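Iron-regulated ABC transporter siderophore-binding protein SirA (Staphylococcus aureus subsp. aureus, PDB 3MWF) binds the iron(III) siderophore staphyloferrin B and probably delivers it to a membrane ABC transporter for uptake of iron into the cell. Local coordinates at residues G178-E183 against L281-D286; I269-A274 against D285-K290; V25-G30 against E77-L82; V34-G39 against N60-T65; I207-T210 against P216-N219. All coordinates share one frame; numbering follows the deposited sequence.

Contact 1: G178-E183 against L281-D286; sequences GGYAGE and LKLIDD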
# COMPACT_ATOMS: atom_id res chain seq x y z
N GLY A 178 3.91 1.44 9.90
CA GLY A 178 3.73 2.30 8.75
C GLY A 178 3.33 1.40 7.59
O GLY A 178 2.45 0.53 7.71
N GLY A 179 4.01 1.56 6.47
CA GLY A 179 3.59 0.84 5.28
C GLY A 179 2.22 1.30 4.82
O GLY A 179 1.70 2.34 5.27
N TYR A 180 1.63 0.56 3.89
CA TYR A 180 0.40 1.03 3.26
C TYR A 180 -0.71 1.29 4.27
O TYR A 180 -1.24 2.42 4.32
CB TYR A 180 -0.10 0.01 2.23
CG TYR A 180 -1.26 0.58 1.46
CD1 TYR A 180 -1.05 1.58 0.49
CD2 TYR A 180 -2.57 0.13 1.70
CE1 TYR A 180 -2.12 2.12 -0.20
CE2 TYR A 180 -3.66 0.70 1.00
CZ TYR A 180 -3.41 1.67 0.06
OH TYR A 180 -4.44 2.21 -0.66
N ALA A 181 -1.10 0.25 5.02
CA ALA A 181 -2.26 0.39 5.92
C ALA A 181 -1.87 1.18 7.16
O ALA A 181 -2.65 1.99 7.63
CB ALA A 181 -2.84 -0.97 6.32
N GLY A 182 -0.66 0.98 7.66
CA GLY A 182 -0.22 1.73 8.86
C GLY A 182 -0.22 3.25 8.68
O GLY A 182 -0.61 4.00 9.61
N GLU A 183 0.21 3.72 7.52
CA GLU A 183 0.14 5.16 7.25
C GLU A 183 -1.29 5.69 7.12
O GLU A 183 -1.57 6.79 7.59
CB GLU A 183 0.96 5.57 6.03
CG GLU A 183 2.48 5.36 6.25
CD GLU A 183 3.33 6.17 5.28
OE1 GLU A 183 2.81 6.92 4.44
OE2 GLU A 183 4.55 6.08 5.38
N LEU A 281 -9.50 4.54 -0.38
CA LEU A 281 -10.91 4.82 -0.13
C LEU A 281 -11.64 3.56 0.31
O LEU A 281 -12.46 3.58 1.25
CB LEU A 281 -11.55 5.42 -1.41
CG LEU A 281 -10.83 6.65 -1.97
CD1 LEU A 281 -11.55 7.14 -3.23
CD2 LEU A 281 -10.75 7.79 -0.94
N LYS A 282 -11.33 2.43 -0.34
CA LYS A 282 -11.88 1.15 0.07
C LYS A 282 -11.51 0.71 1.49
O LYS A 282 -12.32 0.13 2.19
CB LYS A 282 -11.51 0.08 -0.95
CG LYS A 282 -12.22 -1.22 -0.76
CD LYS A 282 -13.59 -1.16 -1.41
CE LYS A 282 -14.16 -2.54 -1.57
NZ LYS A 282 -14.67 -3.02 -0.26
N LEU A 283 -10.26 0.94 1.88
CA LEU A 283 -9.82 0.60 3.23
C LEU A 283 -10.65 1.37 4.28
O LEU A 283 -11.16 0.77 5.23
CB LEU A 283 -8.30 0.83 3.37
CG LEU A 283 -7.60 0.26 4.62
CD1 LEU A 283 -6.08 0.18 4.40
CD2 LEU A 283 -7.91 1.09 5.87
N ILE A 284 -10.84 2.65 4.04
CA ILE A 284 -11.66 3.49 4.95
C ILE A 284 -13.10 2.95 5.03
O ILE A 284 -13.68 2.83 6.13
CB ILE A 284 -11.62 4.99 4.54
CG1 ILE A 284 -10.17 5.55 4.64
CG2 ILE A 284 -12.52 5.80 5.47
CD1 ILE A 284 -9.91 6.95 4.01
N ASP A 285 -13.67 2.58 3.89
CA ASP A 285 -15.00 1.93 3.88
C ASP A 285 -15.00 0.66 4.71
O ASP A 285 -15.95 0.41 5.46
CB ASP A 285 -15.41 1.57 2.44
CG ASP A 285 -15.91 2.74 1.65
OD1 ASP A 285 -16.17 3.84 2.21
OD2 ASP A 285 -16.05 2.54 0.42
N ASP A 286 -13.96 -0.16 4.56
CA ASP A 286 -13.80 -1.39 5.34
C ASP A 286 -13.85 -1.11 6.83
O ASP A 286 -14.49 -1.86 7.58
CB ASP A 286 -12.48 -2.08 5.00
CG ASP A 286 -12.58 -2.98 3.79
OD1 ASP A 286 -13.69 -3.08 3.22
OD2 ASP A 286 -11.55 -3.58 3.42

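Contact 2: I269-A274 against D285-K290; sequences ITWNLA and DDLYEK. With SE8 (5-[(2-{[(3S)-5-{[(2S)-2-amino-2-carboxyethyl]amino}-3-carboxy-3-hydroxy-5-oxopentanoyl]amino}ethyl)amino]-2,5-dioxopentanoic acid), chain C.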
# COMPACT_ATOMS: atom_id res chain seq x y z
N ILE A 269 -5.65 -7.45 -0.70
CA ILE A 269 -5.46 -6.52 -1.83
C ILE A 269 -5.75 -5.09 -1.40
O ILE A 269 -4.94 -4.20 -1.62
CB ILE A 269 -6.34 -6.94 -3.04
CG1 ILE A 269 -5.91 -8.33 -3.48
CG2 ILE A 269 -6.20 -5.92 -4.18
CD1 ILE A 269 -6.88 -8.95 -4.52
N THR A 270 -6.88 -4.92 -0.72
CA THR A 270 -7.24 -3.61 -0.14
C THR A 270 -6.24 -3.14 0.92
O THR A 270 -5.85 -1.96 0.94
CB THR A 270 -8.62 -3.71 0.49
OG1 THR A 270 -9.55 -3.92 -0.58
CG2 THR A 270 -9.02 -2.41 1.23
N TRP A 271 -5.86 -4.07 1.79
CA TRP A 271 -5.10 -3.73 2.98
C TRP A 271 -3.60 -3.59 2.76
O TRP A 271 -2.92 -3.00 3.60
CB TRP A 271 -5.40 -4.70 4.13
CG TRP A 271 -6.70 -4.33 4.80
CD1 TRP A 271 -7.97 -4.59 4.34
CD2 TRP A 271 -6.85 -3.57 6.00
NE1 TRP A 271 -8.90 -4.05 5.21
CE2 TRP A 271 -8.24 -3.41 6.23
CE3 TRP A 271 -5.94 -3.01 6.91
CZ2 TRP A 271 -8.74 -2.72 7.35
CZ3 TRP A 271 -6.43 -2.32 8.03
CH2 TRP A 271 -7.83 -2.19 8.24
N ASN A 272 -3.08 -4.13 1.65
CA ASN A 272 -1.66 -3.98 1.40
C ASN A 272 -1.20 -4.07 -0.05
O ASN A 272 -0.32 -3.29 -0.49
CB ASN A 272 -0.85 -5.02 2.19
CG ASN A 272 0.63 -4.70 2.18
OD1 ASN A 272 1.03 -3.58 2.50
ND2 ASN A 272 1.44 -5.68 1.81
N LEU A 273 -1.75 -5.02 -0.80
CA LEU A 273 -1.09 -5.34 -2.09
C LEU A 273 -1.30 -4.31 -3.18
O LEU A 273 -0.35 -4.05 -3.94
CB LEU A 273 -1.48 -6.73 -2.59
CG LEU A 273 -1.14 -7.89 -1.67
CD1 LEU A 273 -1.64 -9.23 -2.27
CD2 LEU A 273 0.35 -8.01 -1.24
N ALA A 274 -2.51 -3.76 -3.28
CA ALA A 274 -2.81 -2.84 -4.36
C ALA A 274 -2.00 -1.55 -4.27
O ALA A 274 -1.58 -0.99 -5.30
CB ALA A 274 -4.32 -2.55 -4.44
N ASP A 285 -13.67 2.58 3.89
CA ASP A 285 -15.00 1.93 3.88
C ASP A 285 -15.00 0.66 4.71
O ASP A 285 -15.95 0.41 5.46
CB ASP A 285 -15.41 1.57 2.44
CG ASP A 285 -15.91 2.74 1.65
OD1 ASP A 285 -16.17 3.84 2.21
OD2 ASP A 285 -16.05 2.54 0.42
N ASP A 286 -13.96 -0.16 4.56
CA ASP A 286 -13.80 -1.39 5.34
C ASP A 286 -13.85 -1.11 6.83
O ASP A 286 -14.49 -1.86 7.58
CB ASP A 286 -12.48 -2.08 5.00
CG ASP A 286 -12.58 -2.98 3.79
OD1 ASP A 286 -13.69 -3.08 3.22
OD2 ASP A 286 -11.55 -3.58 3.42
N LEU A 287 -13.17 -0.05 7.26
CA LEU A 287 -13.14 0.34 8.66
C LEU A 287 -14.52 0.71 9.22
O LEU A 287 -14.86 0.27 10.31
CB LEU A 287 -12.17 1.50 8.86
CG LEU A 287 -10.69 1.13 8.74
CD1 LEU A 287 -9.90 2.43 8.75
CD2 LEU A 287 -10.26 0.20 9.88
N TYR A 288 -15.31 1.46 8.46
CA TYR A 288 -16.70 1.73 8.90
C TYR A 288 -17.44 0.42 9.17
O TYR A 288 -18.12 0.29 10.19
CB TYR A 288 -17.45 2.53 7.85
CG TYR A 288 -17.22 4.02 7.92
CD1 TYR A 288 -17.88 4.81 8.87
CD2 TYR A 288 -16.39 4.65 7.01
CE1 TYR A 288 -17.70 6.17 8.91
CE2 TYR A 288 -16.20 6.01 7.03
CZ TYR A 288 -16.85 6.78 7.99
OH TYR A 288 -16.64 8.13 7.99
N GLU A 289 -17.27 -0.56 8.29
CA GLU A 289 -17.92 -1.86 8.44
C GLU A 289 -17.35 -2.71 9.58
O GLU A 289 -18.12 -3.19 10.42
CB GLU A 289 -17.85 -2.62 7.11
CG GLU A 289 -18.63 -3.89 7.07
CD GLU A 289 -18.23 -4.73 5.87
OE1 GLU A 289 -18.45 -4.24 4.75
OE2 GLU A 289 -17.66 -5.83 6.06
N LYS A 290 -16.03 -2.89 9.62
CA LYS A 290 -15.41 -3.78 10.60
C LYS A 290 -15.52 -3.20 12.01
O LYS A 290 -15.56 -3.97 12.97
CB LYS A 290 -13.94 -4.09 10.26
CG LYS A 290 -13.70 -4.84 8.91
CD LYS A 290 -14.39 -6.19 8.81
CE LYS A 290 -14.06 -6.89 7.45
NZ LYS A 290 -14.78 -6.31 6.29
C1 SE8 C . 8.37 -8.97 -2.12
C2 SE8 C . 7.45 -9.82 -1.29
C3 SE8 C . 6.07 -9.90 -1.91
N4 SE8 C . 5.37 -8.62 -1.92
C5 SE8 C . 4.54 -8.27 -0.96
C6 SE8 C . 4.02 -6.85 -1.00
C7 SE8 C . 5.01 -5.89 -0.36
C8 SE8 C . 4.50 -4.45 -0.59
C9 SE8 C . 5.25 -3.38 0.18
N10 SE8 C . 6.56 -3.54 0.36
C11 SE8 C . 7.30 -2.52 1.06
C12 SE8 C . 8.37 -1.91 0.17
N13 SE8 C . 9.41 -1.23 0.93
C14 SE8 C . 10.48 -1.86 1.51
C15 SE8 C . 10.87 -3.23 1.05
C16 SE8 C . 9.90 -4.12 1.78
C17 SE8 C . 9.50 -5.37 1.08
C18 SE8 C . 9.74 -6.58 1.86
O19 SE8 C . 8.82 -9.45 -3.20
O20 SE8 C . 8.69 -7.84 -1.69
N21 SE8 C . 7.38 -9.25 0.07
O22 SE8 C . 4.19 -9.00 -0.06
C23 SE8 C . 5.17 -6.21 1.12
O24 SE8 C . 4.27 -5.89 1.93
O25 SE8 C . 6.22 -6.79 1.51
O26 SE8 C . 6.30 -6.08 -0.96
O27 SE8 C . 4.65 -2.39 0.60
O28 SE8 C . 11.12 -1.36 2.42
O29 SE8 C . 8.89 -5.38 0.01
O30 SE8 C . 9.06 -7.57 1.63
O31 SE8 C . 10.61 -6.57 2.77
O HOH W 1 -11.88 -4.64 0.94

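Contact 3: V25-G30 against E77-L82; sequences VTLYQG and EEISKL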
# COMPACT_ATOMS: atom_id res chain seq x y z
N VAL A 25 4.47 3.17 -18.46
CA VAL A 25 4.71 1.85 -17.91
C VAL A 25 4.85 2.04 -16.41
O VAL A 25 5.66 2.84 -15.97
CB VAL A 25 5.96 1.18 -18.52
CG1 VAL A 25 6.35 -0.07 -17.72
CG2 VAL A 25 5.69 0.83 -20.00
N THR A 26 4.07 1.28 -15.64
CA THR A 26 4.06 1.39 -14.18
C THR A 26 4.68 0.17 -13.56
O THR A 26 4.25 -0.96 -13.82
CB THR A 26 2.62 1.62 -13.66
OG1 THR A 26 1.72 0.69 -14.29
CG2 THR A 26 2.17 3.03 -13.95
N LEU A 27 5.71 0.38 -12.73
CA LEU A 27 6.53 -0.71 -12.18
C LEU A 27 6.27 -1.06 -10.72
O LEU A 27 7.01 -1.83 -10.14
CB LEU A 27 8.03 -0.40 -12.36
CG LEU A 27 8.43 -0.20 -13.83
CD1 LEU A 27 9.94 0.02 -13.91
CD2 LEU A 27 8.06 -1.41 -14.68
N TYR A 28 5.22 -0.48 -10.14
CA TYR A 28 4.71 -1.04 -8.89
C TYR A 28 3.19 -0.94 -8.83
O TYR A 28 2.60 -0.11 -9.51
CB TYR A 28 5.37 -0.40 -7.67
CG TYR A 28 5.27 1.08 -7.49
CD1 TYR A 28 6.24 1.93 -8.05
CD2 TYR A 28 4.29 1.64 -6.67
CE1 TYR A 28 6.19 3.32 -7.82
CE2 TYR A 28 4.22 3.02 -6.45
CZ TYR A 28 5.19 3.84 -7.00
OH TYR A 28 5.17 5.20 -6.79
N GLN A 29 2.56 -1.79 -8.00
CA GLN A 29 1.10 -1.89 -8.00
C GLN A 29 0.42 -0.54 -7.86
O GLN A 29 -0.54 -0.24 -8.56
CB GLN A 29 0.65 -2.77 -6.81
CG GLN A 29 1.46 -4.07 -6.63
CD GLN A 29 1.30 -5.03 -7.79
OE1 GLN A 29 0.19 -5.31 -8.22
NE2 GLN A 29 2.43 -5.53 -8.31
N GLY A 30 0.88 0.28 -6.91
CA GLY A 30 0.20 1.54 -6.61
C GLY A 30 0.29 2.52 -7.76
O GLY A 30 -0.61 3.31 -7.95
N GLU A 77 13.50 -5.79 -21.40
CA GLU A 77 13.20 -5.98 -22.83
C GLU A 77 11.72 -5.77 -23.14
O GLU A 77 11.38 -5.10 -24.10
CB GLU A 77 13.65 -7.36 -23.31
CG GLU A 77 13.51 -7.51 -24.82
CD GLU A 77 13.74 -8.94 -25.28
OE1 GLU A 77 14.32 -9.72 -24.49
OE2 GLU A 77 13.33 -9.27 -26.42
N GLU A 78 10.83 -6.29 -22.30
CA GLU A 78 9.41 -6.08 -22.53
C GLU A 78 9.02 -4.61 -22.37
O GLU A 78 8.15 -4.13 -23.08
CB GLU A 78 8.59 -6.97 -21.59
CG GLU A 78 8.85 -8.46 -21.81
CD GLU A 78 8.46 -8.91 -23.22
OE1 GLU A 78 7.46 -8.41 -23.77
OE2 GLU A 78 9.17 -9.75 -23.80
N ILE A 79 9.63 -3.91 -21.41
CA ILE A 79 9.38 -2.48 -21.25
C ILE A 79 9.81 -1.74 -22.53
O ILE A 79 9.05 -0.95 -23.09
CB ILE A 79 10.15 -1.92 -20.03
CG1 ILE A 79 9.69 -2.63 -18.75
CG2 ILE A 79 10.00 -0.39 -19.92
CD1 ILE A 79 10.50 -2.23 -17.50
N SER A 80 11.02 -2.06 -22.99
CA SER A 80 11.57 -1.42 -24.20
C SER A 80 10.65 -1.58 -25.41
O SER A 80 10.43 -0.63 -26.17
CB SER A 80 12.94 -2.01 -24.53
OG SER A 80 13.50 -1.27 -25.61
N LYS A 81 10.11 -2.80 -25.58
CA LYS A 81 9.23 -3.12 -26.72
C LYS A 81 7.94 -2.33 -26.77
O LYS A 81 7.34 -2.19 -27.84
CB LYS A 81 8.94 -4.62 -26.77
CG LYS A 81 10.14 -5.41 -27.26
CD LYS A 81 9.82 -6.88 -27.51
CE LYS A 81 10.05 -7.73 -26.28
NZ LYS A 81 9.68 -9.16 -26.51
N LEU A 82 7.52 -1.81 -25.63
CA LEU A 82 6.32 -1.00 -25.58
C LEU A 82 6.52 0.43 -26.04
O LEU A 82 5.54 1.15 -26.20
CB LEU A 82 5.70 -1.05 -24.18
CG LEU A 82 5.18 -2.44 -23.83
CD1 LEU A 82 4.88 -2.49 -22.31
CD2 LEU A 82 3.94 -2.73 -24.65

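Contact 4: V34-G39 against N60-T65; sequences VAVSLG and NDLKDT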
# COMPACT_ATOMS: atom_id res chain seq x y z
N VAL A 34 -2.69 4.34 -9.55
CA VAL A 34 -2.73 5.80 -9.65
C VAL A 34 -2.90 6.23 -11.12
O VAL A 34 -3.66 7.17 -11.41
CB VAL A 34 -1.50 6.42 -8.97
CG1 VAL A 34 -1.31 7.92 -9.35
CG2 VAL A 34 -1.62 6.29 -7.46
N ALA A 35 -2.22 5.54 -12.04
CA ALA A 35 -2.35 5.88 -13.47
C ALA A 35 -3.82 5.77 -13.88
O ALA A 35 -4.40 6.69 -14.49
CB ALA A 35 -1.49 4.95 -14.31
N VAL A 36 -4.43 4.63 -13.55
CA VAL A 36 -5.85 4.44 -13.84
C VAL A 36 -6.73 5.52 -13.20
O VAL A 36 -7.64 6.09 -13.85
CB VAL A 36 -6.27 3.00 -13.45
CG1 VAL A 36 -7.81 2.83 -13.43
CG2 VAL A 36 -5.62 1.95 -14.36
N SER A 37 -6.44 5.85 -11.94
CA SER A 37 -7.18 6.86 -11.19
C SER A 37 -7.10 8.26 -11.83
O SER A 37 -8.04 9.08 -11.72
CB SER A 37 -6.65 6.90 -9.76
OG SER A 37 -6.98 5.70 -9.07
N LEU A 38 -5.97 8.51 -12.49
CA LEU A 38 -5.72 9.79 -13.17
C LEU A 38 -6.22 9.78 -14.63
O LEU A 38 -6.03 10.77 -15.36
CB LEU A 38 -4.23 10.13 -13.11
CG LEU A 38 -3.68 10.51 -11.73
CD1 LEU A 38 -2.18 10.58 -11.78
CD2 LEU A 38 -4.24 11.84 -11.24
N GLY A 39 -6.84 8.68 -15.04
CA GLY A 39 -7.45 8.55 -16.38
C GLY A 39 -6.47 8.14 -17.47
O GLY A 39 -6.75 8.34 -18.67
N ASN A 60 -10.35 -4.62 -15.74
CA ASN A 60 -11.18 -4.06 -16.83
C ASN A 60 -10.72 -2.67 -17.27
O ASN A 60 -11.10 -2.19 -18.34
CB ASN A 60 -12.68 -4.07 -16.49
CG ASN A 60 -13.28 -5.49 -16.40
OD1 ASN A 60 -12.81 -6.44 -17.04
ND2 ASN A 60 -14.32 -5.64 -15.59
N ASP A 61 -9.91 -2.03 -16.43
CA ASP A 61 -9.27 -0.76 -16.78
C ASP A 61 -7.88 -0.99 -17.36
O ASP A 61 -7.23 -0.03 -17.81
CB ASP A 61 -9.15 0.14 -15.56
CG ASP A 61 -10.45 0.36 -14.88
OD1 ASP A 61 -10.61 -0.11 -13.73
OD2 ASP A 61 -11.33 0.98 -15.51
N LEU A 62 -7.42 -2.24 -17.36
CA LEU A 62 -6.11 -2.61 -17.90
C LEU A 62 -6.20 -3.58 -19.08
O LEU A 62 -5.27 -4.33 -19.34
CB LEU A 62 -5.23 -3.24 -16.82
CG LEU A 62 -4.93 -2.43 -15.57
CD1 LEU A 62 -4.10 -3.29 -14.59
CD2 LEU A 62 -4.19 -1.13 -15.92
N LYS A 63 -7.31 -3.56 -19.80
CA LYS A 63 -7.38 -4.45 -20.95
C LYS A 63 -6.39 -3.94 -22.01
O LYS A 63 -6.27 -2.73 -22.26
CB LYS A 63 -8.82 -4.59 -21.45
CG LYS A 63 -9.37 -3.40 -22.21
CD LYS A 63 -10.88 -3.22 -21.97
CE LYS A 63 -11.63 -4.54 -21.76
NZ LYS A 63 -12.67 -4.38 -20.70
N ASP A 64 -5.62 -4.85 -22.59
CA ASP A 64 -4.55 -4.49 -23.53
C ASP A 64 -3.27 -3.94 -22.88
O ASP A 64 -2.26 -3.77 -23.57
CB ASP A 64 -5.01 -3.50 -24.62
CG ASP A 64 -6.16 -4.03 -25.47
OD1 ASP A 64 -6.09 -5.18 -25.96
OD2 ASP A 64 -7.13 -3.25 -25.65
N THR A 65 -3.30 -3.63 -21.58
CA THR A 65 -2.05 -3.36 -20.86
C THR A 65 -1.18 -4.61 -20.89
O THR A 65 -1.61 -5.70 -20.51
CB THR A 65 -2.30 -2.93 -19.39
OG1 THR A 65 -3.10 -1.74 -19.36
CG2 THR A 65 -0.97 -2.69 -18.65

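Contact 5: I207-T210 against P216-N219; sequences IQLT and PLMN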
# COMPACT_ATOMS: atom_id res chain seq x y z
N ILE A 207 7.66 -4.05 10.37
CA ILE A 207 8.47 -4.78 11.34
C ILE A 207 8.34 -6.27 11.13
O ILE A 207 7.23 -6.81 11.20
CB ILE A 207 8.04 -4.42 12.77
CG1 ILE A 207 8.16 -2.91 12.95
CG2 ILE A 207 8.87 -5.18 13.80
CD1 ILE A 207 7.37 -2.39 14.06
N GLN A 208 9.46 -6.95 10.86
CA GLN A 208 9.41 -8.39 10.71
C GLN A 208 9.68 -8.97 12.06
O GLN A 208 10.61 -8.52 12.76
CB GLN A 208 10.49 -8.86 9.74
CG GLN A 208 10.24 -8.38 8.37
CD GLN A 208 10.98 -9.21 7.32
OE1 GLN A 208 10.66 -9.12 6.14
NE2 GLN A 208 11.98 -10.03 7.75
N LEU A 209 8.83 -9.90 12.49
CA LEU A 209 9.02 -10.58 13.75
C LEU A 209 9.21 -12.06 13.56
O LEU A 209 8.48 -12.70 12.78
CB LEU A 209 7.81 -10.37 14.65
CG LEU A 209 7.54 -8.91 14.98
CD1 LEU A 209 6.29 -8.83 15.79
CD2 LEU A 209 8.76 -8.30 15.73
N THR A 210 10.15 -12.62 14.30
CA THR A 210 10.51 -14.02 14.11
C THR A 210 10.14 -14.83 15.35
O THR A 210 10.17 -16.06 15.30
CB THR A 210 12.02 -14.17 13.80
OG1 THR A 210 12.79 -13.63 14.88
CG2 THR A 210 12.39 -13.37 12.55
N PRO A 216 3.85 -8.98 22.21
CA PRO A 216 3.42 -7.75 22.89
C PRO A 216 3.60 -6.44 22.12
O PRO A 216 2.90 -5.48 22.42
CB PRO A 216 4.26 -7.77 24.17
CG PRO A 216 4.35 -9.24 24.48
CD PRO A 216 4.61 -9.86 23.13
N LEU A 217 4.54 -6.39 21.17
CA LEU A 217 4.71 -5.21 20.34
C LEU A 217 3.45 -4.87 19.52
O LEU A 217 3.27 -3.72 19.10
CB LEU A 217 5.96 -5.35 19.44
CG LEU A 217 6.46 -4.14 18.64
CD1 LEU A 217 6.82 -2.98 19.59
CD2 LEU A 217 7.69 -4.51 17.75
N MET A 218 2.60 -5.87 19.31
CA MET A 218 1.36 -5.73 18.57
C MET A 218 0.25 -5.08 19.38
O MET A 218 -0.84 -4.81 18.85
CB MET A 218 0.85 -7.13 18.18
CG MET A 218 1.83 -7.88 17.29
SD MET A 218 1.17 -9.55 17.07
CE MET A 218 2.49 -10.22 16.08
N ASN A 219 0.48 -4.87 20.69
CA ASN A 219 -0.65 -4.48 21.54
C ASN A 219 -1.38 -3.23 21.04
O ASN A 219 -0.75 -2.27 20.61
CB ASN A 219 -0.23 -4.29 23.00
CG ASN A 219 -1.43 -4.38 23.94
OD1 ASN A 219 -2.40 -5.12 23.67
ND2 ASN A 219 -1.40 -3.60 25.02

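Contact 1: G178-E183 against L281-D286
Leu-283 gives up more surface here than any other residue, reaching from helix 277-290 to the first turn of helix 179-187, where it meets Ala-181 and Tyr-180. One branch does the touching. With CG of Leu-283 opposite the backbone N and next to the carbonyl carbon (chi1 -168°), CD1 comes to 3.9 Å from CB of Ala-181 and 4.1 Å from CA of Ala-181, so the methyl presses on the backbone of the small residue as well as on its side chain. The nearest CA atoms across the contact, those of Ala-181 and Leu-283, are 8.0 Å apart, a gap that one leucine side chain bridges. The same CD1 also meets the ring of Tyr-180, at an oblique slant and 4.2 Å from CE2 of Tyr-180. No hydrogen bond joins the two segments, so this side of the tyrosine is held by apolar packing. Its polar end is tied down separately, the OH being hydrogen-bonded to the carbonyl oxygen of Gly-276, while the ring also leans on Asn-272 of helix 268-273. The Tyr-180 side chain comes within about 6 Å of the bound staphyloferrin B without belonging to its pocket. Helix 179-187 follows strand 173-176, which carries the pocket residues Arg-174 and Tyr-176, and the contact joins that helix to the last helix of the chain, 277-290, in the core of a two-lobed siderophore-binding protein.

Contact 2: I269-A274 against D285-K290
Trp-271 and Asp-286 both carry CG opposite the carbonyl carbon and beside the backbone N (chi1 -80° and -85°), and their side chains run past one another in opposite directions until indole and carboxylate meet. The two planes are nearly parallel. NE1 of Trp-271 donates to OD2 of Asp-286 over 3.2 Å; the bond is bent (137°), reaches the anti lone pair, and leaves the indole plane at a tilt. A water gives OD2 of Asp-286 a second, shorter bond of 2.7 Å and links it to OG1 of Thr-270. At the benzo end, CD2 of Leu-287 sits at the ring edge, 3.8 Å from CH2 of Trp-271, and Phe-224 meets the ring as well. One residue on, ND2 of Asn-272 donates to O24 of the siderophore (2.8 Å). Asp-286 was modelled in two conformers, so the bent bond to the indole may hold for only part of the time, whereas apolar neighbours probably fix the tryptophan ring next to the ligand-binding residue Asn-272.

Contact 3: V25-G30 against E77-L82
Val-25 and Leu-27 reach from the end of strand 24-26 to Ile-79 of helix 76-81 and Leu-82 just along the chain from it. Val-25 comes first, its bond to CB aimed at the helix and its two methyls divided between two partners. CG1 of Val-25 rests 4.3 Å from CG2 of Ile-79; chi1 of 168° sets CG1 opposite the backbone N, which leaves CG2 of Val-25 opposite the carbonyl carbon, 4.1 Å from CD1 of Leu-82, the two side chains crossing at about a right angle. Thr-26, next along the strand, turns away from this helix, and its OG1 is hydrogen-bonded to OG1 of Thr-32. Leu-27 then comes back to the interface, meeting Ile-79 tip to tip with 3.8 Å between CD2 of Leu-27 and CD1 of Ile-79. Ile-79 therefore meets the strand side through both of its branches, the ethyl end on Leu-27 and the CG2 methyl, more loosely, on Val-25. Tyr-28 occupies the N-cap position of helix 29-37. Beyond the helix face in contact, Lys-81 forms a salt bridge with Glu-78, NZ of Lys-81 lying 2.8 Å from OE2 of Glu-78 and above its carboxylate plane. Strand 24-26 lies inside the mixed sheet, flanked by the parallel strands 44-45 and 86-90. Helix 76-81 covers that sheet: Ile-79 and Leu-27 both also touch Val-68 of strand 66-70, Ile-87 of strand 86-90 and Leu-101 of helix 98-104.

Contact 4: V34-G39 against N60-T65
Val-36 and Asp-61 bring the two backbones closest, their CA atoms 6.9 Å apart, where the last turn of helix 29-37 passes the short 3-10 turn at residues 60-61. The helix finishes in a Schellman motif: Gly-39 takes a positive phi of 84°, and its N bonds to O of Val-36 at 3.0 Å. On the other side a type II beta turn runs from Leu-62 to Thr-65, closed by N of Thr-65 on O of Leu-62 at 3.1 Å. Of the helix end, Val-36 is the single residue that touches, its bond to CB directed toward the loop and its fork straddling two partners. CG1 of Val-36, opposite the backbone N (chi1 167°), lies 3.7 Å from CB of Asp-61, and CG2 of Val-36 lies 3.7 Å from CD2 of Leu-62. Valine crosses both partner side chains at about a right angle. Ile-58 and Lys-278 also touch Val-36, while Lys-54 donates from NZ to the backbone oxygens of Leu-62 and Thr-65. With no hydrogen bond across it, the contact relies on carbon meeting carbon: Asp-61 takes part chiefly through its methylene, and Val-36 shields one flank of this acidic side chain without offering its carboxylate a polar partner.

Contact 5: I207-T210 against P216-N219
Leu-217 is the bump that fits between Ile-207 and Leu-209, two residues on the same face of strand 206-209. With CG opposite the backbone N (chi1 -170°), the leucine pushes CD2 forward into the dip between them. That methyl meets CG2 of Ile-207 tip to tip at 4.2 Å, and a little more loosely CD2 of Leu-209 at 4.4 Å. Gln-208, between the two on the strand, points the other way. The second bump is Met-218: extended beyond CG, its chain slides past Leu-209 in the opposite direction and sets CE 4.1 Å from CD1 of Leu-209. The fork of Leu-209 is thus shared between two partners, one methyl to each. The 3-10 turn at residues 216-218 lies on the link from edge strand 206-209 to strand 222-227 of the same mixed sheet. Helix 194-201 adds Leu-196 against Ile-207 and Leu-217, strand 173-176 backs Leu-209 and Met-218 with Ile-175, and Trp-245 of helix 236-246 touches the same pair.

How the contacts relate
Along the chain contact 4 is nested inside the loop closed by contact 3; contact 5 follows, inside the long loop closed by contact 1, and contact 2 comes last. Contacts 1 and 2 adjoin, their centres about 6 Å apart, and share helix 277-290. Contacts 3 and 4 share helix 29-37 at about 13 Å between centres, around the six-stranded sheet. Contact 5 lies at the edge of the five-stranded sheet, its centre about 35 Å from that of contact 3 and across the chain's centre. Both lobes are thus represented, with contact 2 at the siderophore between them: Leu-273 and Ala-274 touch Gln-29 of contact 3, joining the two sides near the ligand.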